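Local atomic coordinates of CptN Toxin (PDB entry 4RMO), a protein that acts as the toxin of a type III toxin-antitoxin system, held in a complex with its RNA antitoxin and probably cleaving RNA when released. Residues Q147-Y150 and E151-Q155. Residues are numbered along the deposited sequence; the frame is centred on the assembly and turned at random.
Sequences QKIY and ERLQQ
With CG of Gln147 anti to the backbone N (chi1 -171°) and the chain bent at its second torsion, the amide swings along the helix towards Glu151, whose CG lies anti to its own carbonyl carbon and whose chain then runs out extended. The two groups meet one helical turn apart: NE2 of Gln147 donates to OE2 of Glu151 over 3.0 Å, staying in its amide plane but reaching the oxygen from above the carboxylate plane, about 42° out of it; the two planes stand 87° apart. The same residues are also joined through the backbone, Glu151 N to Gln147 O at 2.9 Å, so a main-chain and a side-chain bond link one i to i+4 pair. On the inward side, Ile149 and Leu153 run alongside one another in a common direction, CG2 of Ile149 being 4.1 Å from CD1 of Leu153, while Leu153 N bonds to Ile149 O at 2.9 Å. These branches pack on Met17 of helix 11-17 and Pro94 of strand 93-96. Tyr150 leads off another flank, its OH hydrogen-bonded to Asp38, and the backbone bond from Gln154 N to Tyr150 O (3.2 Å) marks where the helix gives out. Polar i to i+4 pairing outside and aliphatic i to i+4 packing inside are characteristic of a short amphipathic helix, here the C-terminal helix 146-153 laid against the body of the toxin.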
ATOM      1  N   GLN A 147       1.632   3.849  33.332  1.00 35.02           N
ATOM      2  CA  GLN A 147       0.505   3.196  34.022  1.00 41.88           C
ATOM      3  C   GLN A 147      -0.091   4.130  35.115  1.00 36.13           C
ATOM      4  O   GLN A 147      -1.301   4.354  35.190  1.00 35.40           O
ATOM      5  CB  GLN A 147       0.942   1.853  34.620  1.00 52.36           C
ATOM      6  CG  GLN A 147      -0.189   0.981  35.162  1.00 67.29           C
ATOM      7  CD  GLN A 147      -1.292   0.684  34.129  1.00 89.00           C
ATOM      8  OE1 GLN A 147      -1.051   0.673  32.902  1.00107.15           O
ATOM      9  NE2 GLN A 147      -2.505   0.408  34.625  1.00 90.38           N
ATOM     10  N   LYS A 148       0.768   4.708  35.916  1.00 32.17           N
ATOM     11  CA  LYS A 148       0.314   5.611  36.951  1.00 39.59           C
ATOM     12  C   LYS A 148      -0.441   6.806  36.347  1.00 37.90           C
ATOM     13  O   LYS A 148      -1.533   7.150  36.803  1.00 40.60           O
ATOM     14  CB  LYS A 148       1.509   6.092  37.779  1.00 42.99           C
ATOM     15  CG  LYS A 148       1.130   6.904  39.002  1.00 45.21           C
ATOM     16  CD  LYS A 148       2.366   7.209  39.830  1.00 50.43           C
ATOM     17  CE  LYS A 148       2.236   8.607  40.415  1.00 52.51           C
ATOM     18  NZ  LYS A 148       3.115   8.841  41.594  1.00 56.41           N
ATOM     19  N   ILE A 149       0.122   7.393  35.284  1.00 38.72           N
ATOM     20  CA  ILE A 149      -0.541   8.527  34.601  1.00 36.21           C
ATOM     21  C   ILE A 149      -1.883   8.113  34.022  1.00 32.80           C
ATOM     22  O   ILE A 149      -2.886   8.803  34.190  1.00 34.00           O
ATOM     23  CB  ILE A 149       0.331   9.115  33.470  1.00 36.53           C
ATOM     24  CG1 ILE A 149       1.642   9.669  34.035  1.00 39.05           C
ATOM     25  CG2 ILE A 149      -0.425  10.248  32.792  1.00 37.28           C
ATOM     26  CD1 ILE A 149       2.701   9.920  32.989  1.00 36.41           C
ATOM     27  N   TYR A 150      -1.893   6.968  33.361  1.00 30.12           N
ATOM     28  CA  TYR A 150      -3.110   6.447  32.760  1.00 31.81           C
ATOM     29  C   TYR A 150      -4.232   6.282  33.800  1.00 36.51           C
ATOM     30  O   TYR A 150      -5.354   6.716  33.577  1.00 33.44           O
ATOM     31  CB  TYR A 150      -2.799   5.103  32.114  1.00 34.97           C
ATOM     32  CG  TYR A 150      -3.865   4.471  31.263  1.00 35.99           C
ATOM     33  CD1 TYR A 150      -4.346   5.105  30.136  1.00 39.22           C
ATOM     34  CD2 TYR A 150      -4.309   3.172  31.514  1.00 41.41           C
ATOM     35  CE1 TYR A 150      -5.277   4.498  29.317  1.00 45.55           C
ATOM     36  CE2 TYR A 150      -5.233   2.542  30.695  1.00 39.53           C
ATOM     37  CZ  TYR A 150      -5.717   3.213  29.604  1.00 42.46           C
ATOM     38  OH  TYR A 150      -6.630   2.621  28.779  1.00 44.28           O
ATOM     39  N   GLU A 151      -3.905   5.704  34.950  1.00 39.08           N
ATOM     40  CA  GLU A 151      -4.917   5.535  36.039  1.00 44.79           C
ATOM     41  C   GLU A 151      -5.371   6.873  36.584  1.00 41.53           C
ATOM     42  O   GLU A 151      -6.554   7.085  36.777  1.00 43.02           O
ATOM     43  CB  GLU A 151      -4.355   4.648  37.167  1.00 47.25           C
ATOM     44  CG  GLU A 151      -4.113   3.227  36.649  1.00 49.52           C
ATOM     45  CD  GLU A 151      -3.459   2.304  37.652  1.00 56.51           C
ATOM     46  OE1 GLU A 151      -2.976   2.794  38.702  1.00 68.41           O
ATOM     47  OE2 GLU A 151      -3.421   1.093  37.384  1.00 51.73           O
ATOM     48  N   ARG A 152      -4.441   7.810  36.777  1.00 43.51           N
ATOM     49  CA  ARG A 152      -4.848   9.139  37.244  1.00 44.45           C
ATOM     50  C   ARG A 152      -5.829   9.782  36.288  1.00 45.46           C
ATOM     51  O   ARG A 152      -6.804  10.406  36.728  1.00 49.27           O
ATOM     52  CB  ARG A 152      -3.645  10.038  37.450  1.00 47.06           C
ATOM     53  CG  ARG A 152      -3.909  11.306  38.248  1.00 52.41           C
ATOM     54  CD  ARG A 152      -2.784  11.598  39.250  1.00 57.61           C
ATOM     55  NE  ARG A 152      -2.500  12.985  39.668  1.00 55.90           N
ATOM     56  CZ  ARG A 152      -3.315  14.038  39.597  1.00 48.36           C
ATOM     57  NH1 ARG A 152      -4.553  13.956  39.128  1.00 56.32           N
ATOM     58  NH2 ARG A 152      -2.862  15.194  40.014  1.00 46.82           N
ATOM     59  N   LEU A 153      -5.612   9.594  34.982  1.00 43.95           N
ATOM     60  CA  LEU A 153      -6.501  10.203  33.979  1.00 45.93           C
ATOM     61  C   LEU A 153      -7.901   9.609  34.040  1.00 46.03           C
ATOM     62  O   LEU A 153      -8.868  10.322  33.862  1.00 44.11           O
ATOM     63  CB  LEU A 153      -5.934  10.090  32.550  1.00 43.12           C
ATOM     64  CG  LEU A 153      -4.612  10.838  32.304  1.00 42.54           C
ATOM     65  CD1 LEU A 153      -4.036  10.439  30.964  1.00 41.54           C
ATOM     66  CD2 LEU A 153      -4.814  12.353  32.386  1.00 38.92           C
ATOM     67  N   GLN A 154      -8.016   8.320  34.297  1.00 53.65           N
ATOM     68  CA  GLN A 154      -9.347   7.704  34.513  1.00 61.17           C
ATOM     69  C   GLN A 154     -10.014   8.500  35.688  1.00 65.55           C
ATOM     70  O   GLN A 154      -9.650   8.241  36.832  1.00 62.09           O
ATOM     71  CB  GLN A 154      -9.147   6.206  34.821  1.00 63.14           C
ATOM     72  CG  GLN A 154      -8.597   5.432  33.610  1.00 59.49           C
ATOM     73  CD  GLN A 154      -7.931   4.064  33.775  1.00 63.36           C
ATOM     74  OE1 GLN A 154      -6.858   3.948  33.233  1.00 74.81           O
ATOM     75  NE2 GLN A 154      -8.534   3.037  34.389  1.00 67.62           N
ATOM     76  N   GLN A 155     -10.944   9.454  35.409  1.00 72.69           N
ATOM     77  CA  GLN A 155     -10.877  10.812  36.156  1.00 69.13           C
ATOM     78  C   GLN A 155     -11.064  10.679  37.645  1.00 63.71           C
ATOM     79  O   GLN A 155     -10.143  10.222  38.305  1.00 70.87           O
ATOM     80  CB  GLN A 155     -11.640  12.073  35.600  1.00 65.20           C
ATOM     81  CG  GLN A 155     -11.970  12.123  34.118  1.00 67.86           C
ATOM     82  CD  GLN A 155     -13.462  11.884  33.864  1.00 82.10           C
ATOM     83  OE1 GLN A 155     -14.262  12.823  33.677  1.00 84.79           O
ATOM     84  NE2 GLN A 155     -13.855  10.631  33.922  1.00 79.16           N
TER